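Local coordinates for protein hydrolase, HAD superfamily, subfamily III A (Legionella pneumophila, PDB 3N1U) that probably catalyses the magnesium-dependent hydrolysis of 3-deoxy-D-manno-octulosonate 8-phosphate to 3-deoxy-D-manno-octulosonate and inorganic phosphate, a step of lipopolysaccharide biosynthesis, at residues L22-D27 and M53-L58; M59-Q64 and E174-G179; I85-K90 and K104-N109. All coordinates share one frame; numbering follows the deposited sequence. Where two conformers were deposited one is given.

Contact 1 of 3, residues L22-D27 and M53-L58. With CA (calcium ion), chain B.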
ATOM      1  N   LEU A  22      11.340 -17.925 -18.314  1.00 27.20           N
ATOM      2  CA  LEU A  22      10.341 -17.639 -17.259  1.00 26.58           C
ATOM      3  C   LEU A  22       9.084 -16.953 -17.859  1.00 27.64           C
ATOM      4  O   LEU A  22       9.208 -15.943 -18.597  1.00 29.16           O
ATOM      5  CB  LEU A  22      10.959 -16.710 -16.152  1.00 25.10           C
ATOM      6  CG  LEU A  22       9.893 -16.215 -15.148  1.00 25.82           C
ATOM      7  CD1 LEU A  22       9.265 -17.391 -14.344  1.00 27.19           C
ATOM      8  CD2 LEU A  22      10.546 -15.189 -14.180  1.00 25.15           C
ATOM      9  N   ILE A  23       7.900 -17.472 -17.536  1.00 26.16           N
ATOM     10  CA  ILE A  23       6.648 -16.884 -17.948  1.00 26.24           C
ATOM     11  C   ILE A  23       5.975 -16.288 -16.704  1.00 25.55           C
ATOM     12  O   ILE A  23       5.877 -16.955 -15.647  1.00 24.73           O
ATOM     13  CB  ILE A  23       5.623 -17.932 -18.531  1.00 25.84           C
ATOM     14  CG1 ILE A  23       6.278 -18.831 -19.617  1.00 26.98           C
ATOM     15  CG2 ILE A  23       4.432 -17.216 -19.113  1.00 27.08           C
ATOM     16  CD1 ILE A  23       5.423 -20.100 -19.947  1.00 28.35           C
ATOM     17  N   CYS A  24       5.531 -15.038 -16.824  1.00 25.42           N
ATOM     18  CA  CYS A  24       4.831 -14.380 -15.731  1.00 25.20           C
ATOM     19  C   CYS A  24       3.446 -14.047 -16.139  1.00 26.57           C
ATOM     20  O   CYS A  24       3.219 -13.612 -17.264  1.00 26.43           O
ATOM     21  CB  CYS A  24       5.497 -13.038 -15.312  1.00 26.62           C
ATOM     22  SG  CYS A  24       7.226 -13.176 -14.829  1.00 28.54           S
ATOM     23  N   ASP A  25       2.544 -14.152 -15.179  1.00 27.06           N
ATOM     24  CA  ASP A  25       1.241 -13.499 -15.268  1.00 27.70           C
ATOM     25  C   ASP A  25       1.441 -12.011 -14.893  1.00 27.71           C
ATOM     26  O   ASP A  25       2.472 -11.652 -14.314  1.00 25.29           O
ATOM     27  CB  ASP A  25       0.303 -14.138 -14.265  1.00 27.83           C
ATOM     28  CG  ASP A  25      -1.063 -13.466 -14.237  1.00 30.55           C
ATOM     29  OD1 ASP A  25      -1.630 -13.146 -15.312  1.00 30.94           O
ATOM     30  OD2 ASP A  25      -1.572 -13.270 -13.131  1.00 32.97           O
ATOM     31  N   VAL A  26       0.475 -11.154 -15.249  1.00 27.41           N
ATOM     32  CA  VAL A  26       0.567  -9.729 -14.879  1.00 28.79           C
ATOM     33  C   VAL A  26      -0.125  -9.389 -13.562  1.00 28.15           C
ATOM     34  O   VAL A  26       0.518  -9.251 -12.522  1.00 26.95           O
ATOM     35  CB  VAL A  26       0.052  -8.813 -16.023  1.00 29.48           C
ATOM     36  CG1 VAL A  26       0.118  -7.341 -15.571  1.00 30.62           C
ATOM     37  CG2 VAL A  26       0.952  -9.068 -17.275  1.00 28.75           C
ATOM     38  N   ASP A  27      -1.464  -9.301 -13.570  1.00 27.16           N
ATOM     39  CA  ASP A  27      -2.149  -8.723 -12.429  1.00 26.49           C
ATOM     40  C   ASP A  27      -2.078  -9.657 -11.235  1.00 26.37           C
ATOM     41  O   ASP A  27      -2.525 -10.800 -11.366  1.00 27.53           O
ATOM     42  CB  ASP A  27      -3.622  -8.532 -12.787  1.00 28.76           C
ATOM     43  CG  ASP A  27      -3.821  -7.468 -13.845  1.00 32.44           C
ATOM     44  OD1 ASP A  27      -3.689  -6.261 -13.521  1.00 35.55           O
ATOM     45  OD2 ASP A  27      -4.108  -7.820 -14.984  1.00 39.02           O
HETATM   46  N   MSE A  53      14.040  -5.286 -12.778  1.00 28.07           N
HETATM   47  CA  MSE A  53      15.479  -5.629 -12.790  1.00 29.80           C
HETATM   48  C   MSE A  53      15.690  -7.150 -12.870  1.00 29.46           C
HETATM   49  O   MSE A  53      16.574  -7.603 -13.608  1.00 30.12           O
HETATM   50  CB  MSE A  53      16.175  -5.041 -11.536  1.00 29.98           C
HETATM   51  CG  MSE A  53      17.584  -5.510 -11.320  1.00 31.37           C
HETATM   52 SE   MSE A  53      18.728  -4.690 -12.702  1.00 37.54          SE
HETATM   53  CE  MSE A  53      18.724  -2.963 -11.879  1.00 41.84           C
ATOM     54  N   GLY A  54      14.915  -7.913 -12.083  1.00 26.70           N
ATOM     55  CA  GLY A  54      14.907  -9.406 -12.170  1.00 28.32           C
ATOM     56  C   GLY A  54      14.755  -9.916 -13.602  1.00 28.12           C
ATOM     57  O   GLY A  54      15.562 -10.738 -14.097  1.00 27.55           O
ATOM     58  N   LEU A  55      13.753  -9.398 -14.283  1.00 26.78           N
ATOM     59  CA  LEU A  55      13.516  -9.826 -15.670  1.00 28.64           C
ATOM     60  C   LEU A  55      14.645  -9.403 -16.579  1.00 29.67           C
ATOM     61  O   LEU A  55      15.061 -10.170 -17.433  1.00 30.86           O
ATOM     62  CB  LEU A  55      12.152  -9.298 -16.148  1.00 27.17           C
ATOM     63  CG  LEU A  55      10.945  -9.766 -15.293  1.00 29.28           C
ATOM     64  CD1 LEU A  55       9.627  -9.253 -15.904  1.00 27.24           C
ATOM     65  CD2 LEU A  55      10.909 -11.337 -15.206  1.00 28.38           C
ATOM     66  N   LYS A  56      15.185  -8.193 -16.385  1.00 28.60           N
ATOM     67  CA  LYS A  56      16.318  -7.774 -17.202  1.00 31.09           C
ATOM     68  C   LYS A  56      17.574  -8.590 -16.948  1.00 31.41           C
ATOM     69  O   LYS A  56      18.395  -8.808 -17.878  1.00 31.36           O
ATOM     70  CB  LYS A  56      16.624  -6.282 -16.999  1.00 32.74           C
ATOM     71  CG  LYS A  56      15.558  -5.336 -17.545  1.00 34.69           C
ATOM     72  CD  LYS A  56      15.892  -3.943 -17.043  1.00 43.04           C
ATOM     73  CE  LYS A  56      15.095  -2.891 -17.782  1.00 48.59           C
ATOM     74  NZ  LYS A  56      15.568  -1.555 -17.288  1.00 51.72           N
ATOM     75  N   LEU A  57      17.749  -9.016 -15.699  1.00 29.50           N
ATOM     76  CA  LEU A  57      18.894  -9.880 -15.392  1.00 30.39           C
ATOM     77  C   LEU A  57      18.738 -11.244 -16.051  1.00 30.64           C
ATOM     78  O   LEU A  57      19.727 -11.823 -16.535  1.00 30.79           O
ATOM     79  CB  LEU A  57      19.061 -10.057 -13.888  1.00 30.60           C
ATOM     80  CG  LEU A  57      19.555  -8.803 -13.107  1.00 31.70           C
ATOM     81  CD1 LEU A  57      19.434  -8.929 -11.566  1.00 31.27           C
ATOM     82  CD2 LEU A  57      20.974  -8.476 -13.469  1.00 31.25           C
ATOM     83  N   LEU A  58      17.534 -11.807 -16.017  1.00 30.14           N
ATOM     84  CA  LEU A  58      17.376 -13.092 -16.734  1.00 29.79           C
ATOM     85  C   LEU A  58      17.752 -12.926 -18.185  1.00 30.80           C
ATOM     86  O   LEU A  58      18.508 -13.727 -18.777  1.00 32.31           O
ATOM     87  CB  LEU A  58      15.929 -13.600 -16.650  1.00 28.62           C
ATOM     88  CG  LEU A  58      15.463 -14.151 -15.296  1.00 31.04           C
ATOM     89  CD1 LEU A  58      14.006 -14.659 -15.415  1.00 26.79           C
ATOM     90  CD2 LEU A  58      16.387 -15.270 -14.857  1.00 30.10           C
TER
HETATM   91 CA    CA B 200      -3.429 -12.885 -12.020  1.00 27.49          CA
HETATM   92  O   HOH W   1      -4.910 -11.933 -13.646  1.00 32.90           O
HETATM   93  O   HOH W   2      -5.208 -12.570 -10.440  1.00 30.38           O
HETATM   94  O   HOH W   3      -4.223 -15.000 -12.939  1.00 29.58           O

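Contact 2 of 3, residues M59-Q64 and E174-G179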
HETATM    1  N   MSE A  59      17.214 -11.900 -18.808  1.00 31.80           N
HETATM    2  CA  MSE A  59      17.486 -11.718 -20.240  1.00 33.91           C
HETATM    3  C   MSE A  59      18.962 -11.434 -20.559  1.00 34.91           C
HETATM    4  O   MSE A  59      19.460 -11.894 -21.602  1.00 34.46           O
HETATM    5  CB  MSE A  59      16.552 -10.616 -20.788  1.00 33.91           C
HETATM    6  CG  MSE A  59      15.047 -11.077 -20.769  1.00 36.27           C
HETATM    7 SE   MSE A  59      13.916  -9.745 -21.696  1.00 42.60          SE
HETATM    8  CE  MSE A  59      13.701  -8.625 -20.166  1.00 40.56           C
ATOM      9  N   ALA A  60      19.653 -10.683 -19.679  1.00 33.22           N
ATOM     10  CA  ALA A  60      21.097 -10.447 -19.828  1.00 35.65           C
ATOM     11  C   ALA A  60      21.876 -11.749 -19.740  1.00 35.47           C
ATOM     12  O   ALA A  60      22.939 -11.856 -20.337  1.00 35.83           O
ATOM     13  CB  ALA A  60      21.617  -9.433 -18.749  1.00 34.95           C
ATOM     14  N   ALA A  61      21.347 -12.732 -18.999  1.00 34.39           N
ATOM     15  CA  ALA A  61      21.976 -14.061 -18.830  1.00 36.33           C
ATOM     16  C   ALA A  61      21.542 -15.097 -19.889  1.00 37.38           C
ATOM     17  O   ALA A  61      21.904 -16.273 -19.768  1.00 38.14           O
ATOM     18  CB  ALA A  61      21.624 -14.621 -17.469  1.00 35.24           C
ATOM     19  N   GLY A  62      20.759 -14.671 -20.879  1.00 36.94           N
ATOM     20  CA  GLY A  62      20.340 -15.539 -21.989  1.00 36.78           C
ATOM     21  C   GLY A  62      19.101 -16.335 -21.667  1.00 36.15           C
ATOM     22  O   GLY A  62      18.783 -17.253 -22.374  1.00 35.32           O
ATOM     23  N   ILE A  63      18.402 -15.984 -20.587  1.00 34.48           N
ATOM     24  CA  ILE A  63      17.149 -16.614 -20.252  1.00 33.97           C
ATOM     25  C   ILE A  63      15.994 -15.770 -20.765  1.00 34.13           C
ATOM     26  O   ILE A  63      15.878 -14.576 -20.431  1.00 35.34           O
ATOM     27  CB  ILE A  63      17.017 -16.921 -18.738  1.00 31.61           C
ATOM     28  CG1 ILE A  63      18.148 -17.916 -18.359  1.00 36.09           C
ATOM     29  CG2 ILE A  63      15.596 -17.479 -18.396  1.00 31.81           C
ATOM     30  CD1 ILE A  63      18.371 -18.107 -16.825  1.00 33.12           C
ATOM     31  N   GLN A  64      15.127 -16.412 -21.548  1.00 32.74           N
ATOM     32  CA  GLN A  64      14.029 -15.650 -22.116  0.50 32.03           C
ATOM     33  C   GLN A  64      12.899 -15.383 -21.098  1.00 30.64           C
ATOM     34  O   GLN A  64      12.758 -16.048 -20.063  1.00 29.33           O
ATOM     35  CB  GLN A  64      13.514 -16.268 -23.419  0.50 33.29           C
ATOM     36  CG  GLN A  64      12.432 -15.422 -24.099  0.50 32.05           C
ATOM     37  CD  GLN A  64      12.925 -14.038 -24.539  0.50 32.70           C
ATOM     38  OE1 GLN A  64      13.131 -13.107 -23.727  0.50 27.39           O
ATOM     39  NE2 GLN A  64      13.074 -13.884 -25.841  0.50 34.35           N
ATOM     40  N   GLU A 174      26.366 -13.510 -11.419  1.00 40.33           N
ATOM     41  CA  GLU A 174      27.467 -12.599 -11.814  1.00 43.40           C
ATOM     42  C   GLU A 174      27.447 -12.237 -13.314  1.00 43.50           C
ATOM     43  O   GLU A 174      27.502 -11.049 -13.646  1.00 44.02           O
ATOM     44  CB  GLU A 174      28.841 -13.124 -11.362  1.00 46.77           C
ATOM     45  CG  GLU A 174      29.291 -12.608  -9.971  1.00 53.45           C
ATOM     46  CD  GLU A 174      29.196 -11.058  -9.796  1.00 58.15           C
ATOM     47  OE1 GLU A 174      28.660 -10.585  -8.747  1.00 64.41           O
ATOM     48  OE2 GLU A 174      29.648 -10.308 -10.698  1.00 59.34           O
ATOM     49  N   LEU A 175      27.330 -13.242 -14.192  1.00 42.79           N
ATOM     50  CA  LEU A 175      27.103 -13.026 -15.646  1.00 44.59           C
ATOM     51  C   LEU A 175      25.994 -12.012 -15.938  1.00 41.93           C
ATOM     52  O   LEU A 175      26.193 -11.057 -16.710  1.00 41.69           O
ATOM     53  CB  LEU A 175      26.787 -14.352 -16.403  1.00 45.01           C
ATOM     54  CG  LEU A 175      27.844 -15.079 -17.238  1.00 51.21           C
ATOM     55  CD1 LEU A 175      29.028 -15.518 -16.393  1.00 57.41           C
ATOM     56  CD2 LEU A 175      27.238 -16.272 -17.984  1.00 52.78           C
ATOM     57  N   ALA A 176      24.838 -12.213 -15.286  1.00 40.23           N
ATOM     58  CA  ALA A 176      23.656 -11.367 -15.455  1.00 37.40           C
ATOM     59  C   ALA A 176      23.923  -9.906 -15.075  1.00 37.69           C
ATOM     60  O   ALA A 176      23.659  -9.005 -15.888  1.00 37.42           O
ATOM     61  CB  ALA A 176      22.464 -11.908 -14.656  1.00 35.97           C
ATOM     62  N   ILE A 177      24.449  -9.660 -13.877  1.00 36.53           N
ATOM     63  CA  ILE A 177      24.642  -8.246 -13.459  1.00 38.60           C
ATOM     64  C   ILE A 177      25.726  -7.586 -14.275  1.00 41.33           C
ATOM     65  O   ILE A 177      25.652  -6.375 -14.576  1.00 41.30           O
ATOM     66  CB  ILE A 177      24.825  -8.089 -11.907  1.00 38.80           C
ATOM     67  CG1 ILE A 177      24.795  -6.616 -11.432  1.00 39.67           C
ATOM     68  CG2 ILE A 177      26.161  -8.739 -11.441  1.00 40.61           C
ATOM     69  CD1 ILE A 177      23.549  -5.782 -11.854  1.00 33.78           C
ATOM     70  N   THR A 178      26.751  -8.375 -14.616  1.00 43.03           N
ATOM     71  CA  THR A 178      27.851  -7.857 -15.424  1.00 46.34           C
ATOM     72  C   THR A 178      27.286  -7.429 -16.774  1.00 46.24           C
ATOM     73  O   THR A 178      27.451  -6.276 -17.159  1.00 48.13           O
ATOM     74  CB  THR A 178      29.062  -8.841 -15.475  1.00 47.25           C
ATOM     75  OG1 THR A 178      29.589  -8.965 -14.133  1.00 47.59           O
ATOM     76  CG2 THR A 178      30.151  -8.269 -16.356  1.00 51.94           C
ATOM     77  N   GLY A 179      26.598  -8.346 -17.435  1.00 46.89           N
ATOM     78  CA  GLY A 179      25.940  -8.110 -18.720  1.00 48.96           C
ATOM     79  C   GLY A 179      24.929  -6.978 -18.729  1.00 49.89           C
ATOM     80  O   GLY A 179      24.995  -6.107 -19.606  1.00 51.85           O
TER

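Contact 3 of 3, residues I85-K90 and K104-N109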
ATOM      1  N   ILE A  85      10.315  -6.730 -23.374  1.00 37.37           N
ATOM      2  CA  ILE A  85       9.761  -8.088 -23.440  1.00 38.08           C
ATOM      3  C   ILE A  85       8.914  -8.215 -24.684  1.00 40.44           C
ATOM      4  O   ILE A  85       7.873  -7.549 -24.768  1.00 42.61           O
ATOM      5  CB  ILE A  85       8.861  -8.382 -22.203  1.00 36.78           C
ATOM      6  CG1 ILE A  85       9.784  -8.535 -20.980  1.00 35.00           C
ATOM      7  CG2 ILE A  85       8.028  -9.662 -22.449  1.00 34.18           C
ATOM      8  CD1 ILE A  85       9.157  -8.394 -19.629  1.00 34.86           C
ATOM      9  N   THR A  86       9.321  -9.079 -25.618  1.00 41.30           N
ATOM     10  CA  THR A  86       8.563  -9.230 -26.874  1.00 42.70           C
ATOM     11  C   THR A  86       7.580 -10.418 -26.898  1.00 42.15           C
ATOM     12  O   THR A  86       6.585 -10.371 -27.620  1.00 43.12           O
ATOM     13  CB  THR A  86       9.473  -9.308 -28.094  1.00 43.85           C
ATOM     14  OG1 THR A  86      10.249 -10.493 -28.004  1.00 44.32           O
ATOM     15  CG2 THR A  86      10.402  -8.082 -28.144  1.00 44.88           C
ATOM     16  N   HIS A  87       7.849 -11.465 -26.117  1.00 39.51           N
ATOM     17  CA  HIS A  87       6.956 -12.618 -26.106  1.00 39.41           C
ATOM     18  C   HIS A  87       5.844 -12.388 -25.108  1.00 38.62           C
ATOM     19  O   HIS A  87       6.021 -12.663 -23.914  1.00 36.63           O
ATOM     20  CB  HIS A  87       7.736 -13.868 -25.723  1.00 38.94           C
ATOM     21  CG  HIS A  87       8.772 -14.251 -26.729  1.00 40.69           C
ATOM     22  ND1 HIS A  87       8.467 -14.901 -27.904  1.00 42.42           N
ATOM     23  CD2 HIS A  87      10.108 -14.047 -26.748  1.00 42.70           C
ATOM     24  CE1 HIS A  87       9.574 -15.100 -28.600  1.00 42.28           C
ATOM     25  NE2 HIS A  87      10.587 -14.597 -27.917  1.00 42.79           N
ATOM     26  N   TYR A  88       4.703 -11.855 -25.553  1.00 39.35           N
ATOM     27  CA  TYR A  88       3.591 -11.744 -24.590  1.00 39.45           C
ATOM     28  C   TYR A  88       2.203 -11.810 -25.166  1.00 38.99           C
ATOM     29  O   TYR A  88       1.990 -11.468 -26.333  1.00 40.91           O
ATOM     30  CB  TYR A  88       3.730 -10.520 -23.674  1.00 38.94           C
ATOM     31  CG  TYR A  88       3.486  -9.202 -24.364  1.00 40.86           C
ATOM     32  CD1 TYR A  88       4.504  -8.577 -25.083  1.00 43.29           C
ATOM     33  CD2 TYR A  88       2.262  -8.566 -24.256  1.00 42.32           C
ATOM     34  CE1 TYR A  88       4.290  -7.319 -25.697  1.00 46.63           C
ATOM     35  CE2 TYR A  88       2.023  -7.307 -24.877  1.00 45.24           C
ATOM     36  CZ  TYR A  88       3.038  -6.700 -25.587  1.00 47.43           C
ATOM     37  OH  TYR A  88       2.811  -5.474 -26.195  1.00 49.88           O
ATOM     38  N   TYR A  89       1.270 -12.236 -24.306  1.00 38.32           N
ATOM     39  CA  TYR A  89      -0.060 -12.667 -24.740  1.00 39.08           C
ATOM     40  C   TYR A  89      -1.064 -12.054 -23.810  1.00 38.44           C
ATOM     41  O   TYR A  89      -1.039 -12.313 -22.599  1.00 35.97           O
ATOM     42  CB  TYR A  89      -0.207 -14.202 -24.702  1.00 38.23           C
ATOM     43  CG  TYR A  89       0.806 -14.977 -25.552  1.00 40.48           C
ATOM     44  CD1 TYR A  89       2.121 -15.137 -25.129  1.00 38.59           C
ATOM     45  CD2 TYR A  89       0.431 -15.553 -26.784  1.00 39.73           C
ATOM     46  CE1 TYR A  89       3.070 -15.852 -25.922  1.00 38.08           C
ATOM     47  CE2 TYR A  89       1.348 -16.261 -27.565  1.00 42.63           C
ATOM     48  CZ  TYR A  89       2.674 -16.395 -27.131  1.00 40.99           C
ATOM     49  OH  TYR A  89       3.600 -17.079 -27.886  1.00 42.87           O
ATOM     50  N   LYS A  90      -1.991 -11.297 -24.402  1.00 38.84           N
ATOM     51  CA  LYS A  90      -2.971 -10.514 -23.649  1.00 39.04           C
ATOM     52  C   LYS A  90      -4.393 -11.046 -23.866  1.00 39.74           C
ATOM     53  O   LYS A  90      -4.648 -11.699 -24.882  1.00 40.70           O
ATOM     54  CB  LYS A  90      -2.953  -9.076 -24.162  1.00 40.36           C
ATOM     55  CG  LYS A  90      -1.792  -8.228 -23.606  1.00 39.88           C
ATOM     56  CD  LYS A  90      -2.170  -6.769 -23.670  1.00 44.46           C
ATOM     57  CE  LYS A  90      -2.705  -6.435 -25.059  1.00 46.82           C
ATOM     58  NZ  LYS A  90      -3.181  -5.024 -25.133  1.00 47.53           N
ATOM     59  N   LYS A 104       5.808 -23.717 -28.960  1.00 40.79           N
ATOM     60  CA  LYS A 104       6.147 -23.944 -30.366  1.00 42.14           C
ATOM     61  C   LYS A 104       7.173 -22.914 -30.830  1.00 41.92           C
ATOM     62  O   LYS A 104       8.121 -23.249 -31.539  1.00 43.81           O
ATOM     63  CB  LYS A 104       4.912 -23.893 -31.275  1.00 41.63           C
ATOM     64  CG  LYS A 104       4.044 -25.111 -31.188  1.00 46.42           C
ATOM     65  CD  LYS A 104       2.890 -25.013 -32.189  1.00 50.95           C
ATOM     66  CE  LYS A 104       2.081 -26.308 -32.270  1.00 56.29           C
ATOM     67  NZ  LYS A 104       1.440 -26.623 -30.947  1.00 55.61           N
ATOM     68  N   THR A 105       6.970 -21.654 -30.437  1.00 41.76           N
ATOM     69  CA  THR A 105       7.829 -20.561 -30.870  1.00 42.17           C
ATOM     70  C   THR A 105       9.258 -20.762 -30.374  1.00 41.56           C
ATOM     71  O   THR A 105      10.219 -20.568 -31.125  1.00 42.87           O
ATOM     72  CB  THR A 105       7.276 -19.208 -30.332  1.00 42.71           C
ATOM     73  OG1 THR A 105       5.890 -19.070 -30.727  1.00 44.39           O
ATOM     74  CG2 THR A 105       8.148 -18.008 -30.805  1.00 42.01           C
ATOM     75  N   LEU A 106       9.396 -21.183 -29.119  1.00 39.36           N
ATOM     76  CA  LEU A 106      10.720 -21.308 -28.513  1.00 39.68           C
ATOM     77  C   LEU A 106      11.383 -22.670 -28.728  1.00 40.92           C
ATOM     78  O   LEU A 106      12.589 -22.763 -28.620  1.00 41.85           O
ATOM     79  CB  LEU A 106      10.667 -20.978 -27.009  1.00 38.30           C
ATOM     80  CG  LEU A 106      10.301 -19.532 -26.643  1.00 37.95           C
ATOM     81  CD1 LEU A 106      10.536 -19.289 -25.134  1.00 37.83           C
ATOM     82  CD2 LEU A 106      11.147 -18.564 -27.461  1.00 41.19           C
ATOM     83  N   GLY A 107      10.600 -23.727 -28.959  1.00 40.88           N
ATOM     84  CA  GLY A 107      11.195 -25.082 -29.198  1.00 41.33           C
ATOM     85  C   GLY A 107      11.649 -25.758 -27.894  1.00 40.14           C
ATOM     86  O   GLY A 107      12.475 -26.667 -27.900  1.00 41.45           O
ATOM     87  N   LEU A 108      11.058 -25.351 -26.779  1.00 36.69           N
ATOM     88  CA  LEU A 108      11.478 -25.838 -25.462  1.00 35.92           C
ATOM     89  C   LEU A 108      10.648 -26.999 -24.914  1.00 35.42           C
ATOM     90  O   LEU A 108       9.465 -27.141 -25.243  1.00 36.05           O
ATOM     91  CB  LEU A 108      11.476 -24.696 -24.419  1.00 32.48           C
ATOM     92  CG  LEU A 108      12.413 -23.494 -24.598  1.00 33.69           C
ATOM     93  CD1 LEU A 108      12.240 -22.472 -23.390  1.00 33.95           C
ATOM     94  CD2 LEU A 108      13.843 -23.956 -24.698  1.00 34.52           C
ATOM     95  N   ASN A 109      11.269 -27.812 -24.055  1.00 33.77           N
ATOM     96  CA  ASN A 109      10.495 -28.833 -23.350  1.00 33.67           C
ATOM     97  C   ASN A 109       9.673 -28.185 -22.238  1.00 31.58           C
ATOM     98  O   ASN A 109      10.081 -27.112 -21.714  1.00 30.58           O
ATOM     99  CB  ASN A 109      11.437 -29.887 -22.759  1.00 32.95           C
ATOM    100  CG  ASN A 109      12.188 -30.646 -23.825  1.00 35.73           C
ATOM    101  OD1 ASN A 109      11.725 -30.754 -24.978  1.00 34.66           O
ATOM    102  ND2 ASN A 109      13.389 -31.169 -23.459  1.00 35.85           N
TER

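Contact 1 of 3, residues L22-D27 and M53-L58
Leu-22 meets two leucines one turn apart on the helix, Leu-55 and Leu-58, and crosses each side chain at about a right angle. With CG anti to the backbone N (chi1 171°), it reaches across to the helix, where CD2 of Leu-22 lies 3.7 Å from CD1 of Leu-58 and 4.0 Å from CD2 of Leu-55. The same Leu-58 methyl also settles against CB of Leu-22, so it covers the root of that side chain as well as its end. Two residues on, Cys-24 faces the same way; its SG is 4.1 Å from Leu-55 CD2, and this small, weakly polar side chain suits a buried place beside leucine methyls. The strand then gives way to the metal-binding loop, an Asp-x-Asp sequence of the kind that marks HAD phosphatases. Asp-25 binds the calcium ion through OD2 at 2.2 Å, while OD1 forms a salt bridge with Lys-95, a second grip that should hold the carboxylate in one rotation. Asp-27 supplies its backbone O instead, 2.4 Å from the calcium ion, and its OD1 makes a salt bridge with Lys-45. Three waters and Asp-118 bring the ligands to six; magnesium is the predicted physiological ion. An apolar strand thus leads directly into a charged, metal-binding loop, and its packing on the helix is purely apolar. Strand 21-24 is central in the parallel sheet, hydrogen-bonded to 64-68 on one side and 113-117 on the other. The axes of residues 53-58 and 22-24 run roughly antiparallel, at 153°, and approach to 11.1 Å. Beside helix 49-60 lies helix 158-169: its Leu-162 touches Leu-22, and its Val-159 and Cys-163 touch Leu-55 and Leu-58.

Contact 2 of 3, residues M59-Q64 and E174-G179
A Schellman motif closes helix 49-60, and beside this C-terminal end the last helix of the chain, 173-181, packs Ala-176 and Gly-179 against Ala-60 and Ala-61. Gly-62 takes the positive phi (86°) that turns the chain out of the helix, a conformation glycine adopts easily, and its N bonds back to O of Met-59 at 3.1 Å. Just before it, Ala-61 sets its methyl against that of Ala-176, CB to CB 4.0 Å. The CA atoms of Ala-61 and Ala-176 are 4.6 Å apart, a closeness that suits the smallest side chains. Ala-60 points into the partner helix as well: its CB lies 3.5 Å from the backbone O of Ala-176 and 4.1 Å from C of Gly-179, where the lack of a side chain lets the methyl rest on bare backbone. On the C-terminal helix Thr-178 turns its hydroxyl back onto its own main chain, OG1 giving a 3.0 Å bond to O of Glu-174 from above the carbonyl plane. That oxygen also accepts from Thr-178 N, so it is held twice. Leu-167 of helix 158-169 touches both Ala-61 and Ala-176, and Leu-57 adds to the cover of Ala-176. Between the two segments the join is therefore methyl on methyl and methyl on backbone; with no polar pair to set direction, the fit probably rests on the close approach of small residues.

Contact 3 of 3, residues I85-K90 and K104-N109
OH of Tyr-89 is hydrogen-bonded to ND1 of His-101 and stands 4.2 Å from OG1 of Thr-105, a neighbour rather than a bonding partner. OG1 of Thr-105 is instead bonded to the backbone O of His-101, one turn earlier in its helix. These residues belong to a beta-alpha-beta crossover of the HAD Rossmann-like core: strand 87-89, at one edge of the parallel sheet within the chain, leads through helix 96-106 to strand 113-117 beyond the centre. Tyr-89 fits the boundary well, since its side chain touches Ala-98 and Leu-102 and its ring meets that of His-101 with the planes at about 70°, while its hydroxyl gains a polar partner. His-87 is on the same face of the strand, two residues earlier. The Thr-105 methyl CG2 comes at the edge of the imidazole, near its plane, 3.9 Å from CE1 of His-87. Thr-105 thus divides its two branches: the torsion chi1 of -54° sets OG1 beside the backbone N for the helix bond and leaves CG2 for the histidine. The helix ends at Leu-106; Gly-107 is the first residue to leave it, with a phi of 78° that glycine takes up readily. Leu-106 reaches the imidazole obliquely, its CD2 4.0 Å from both CE1 and NE2 of His-87.

Overall arrangement
Helix 49-60 serves contacts 1 and 2 in turn. Their centres are 13 Å apart, and they are joined by a probable hydrogen bond from Ile-63 N to Leu-58 O (2.9 Å), which completes the helix end, and another between Leu-22 N and Gln-64 O (2.9 Å), which pairs neighbouring strands. Contact 3, nested in sequence within the loop that contact 2 closes, lies at the sheet's edge; Leu-55 CD1 meets Ile-85 CD1 at 3.9 Å, linking it to contact 1. Contact 1 holds Asp-25 and Asp-27 of the calcium site. The Tyr-89 side chain of contact 3 is about 10 Å from that of Asp-25 and about 13 Å from a bound calcium ion, whereas contact 2 lies away from the metal-binding residues.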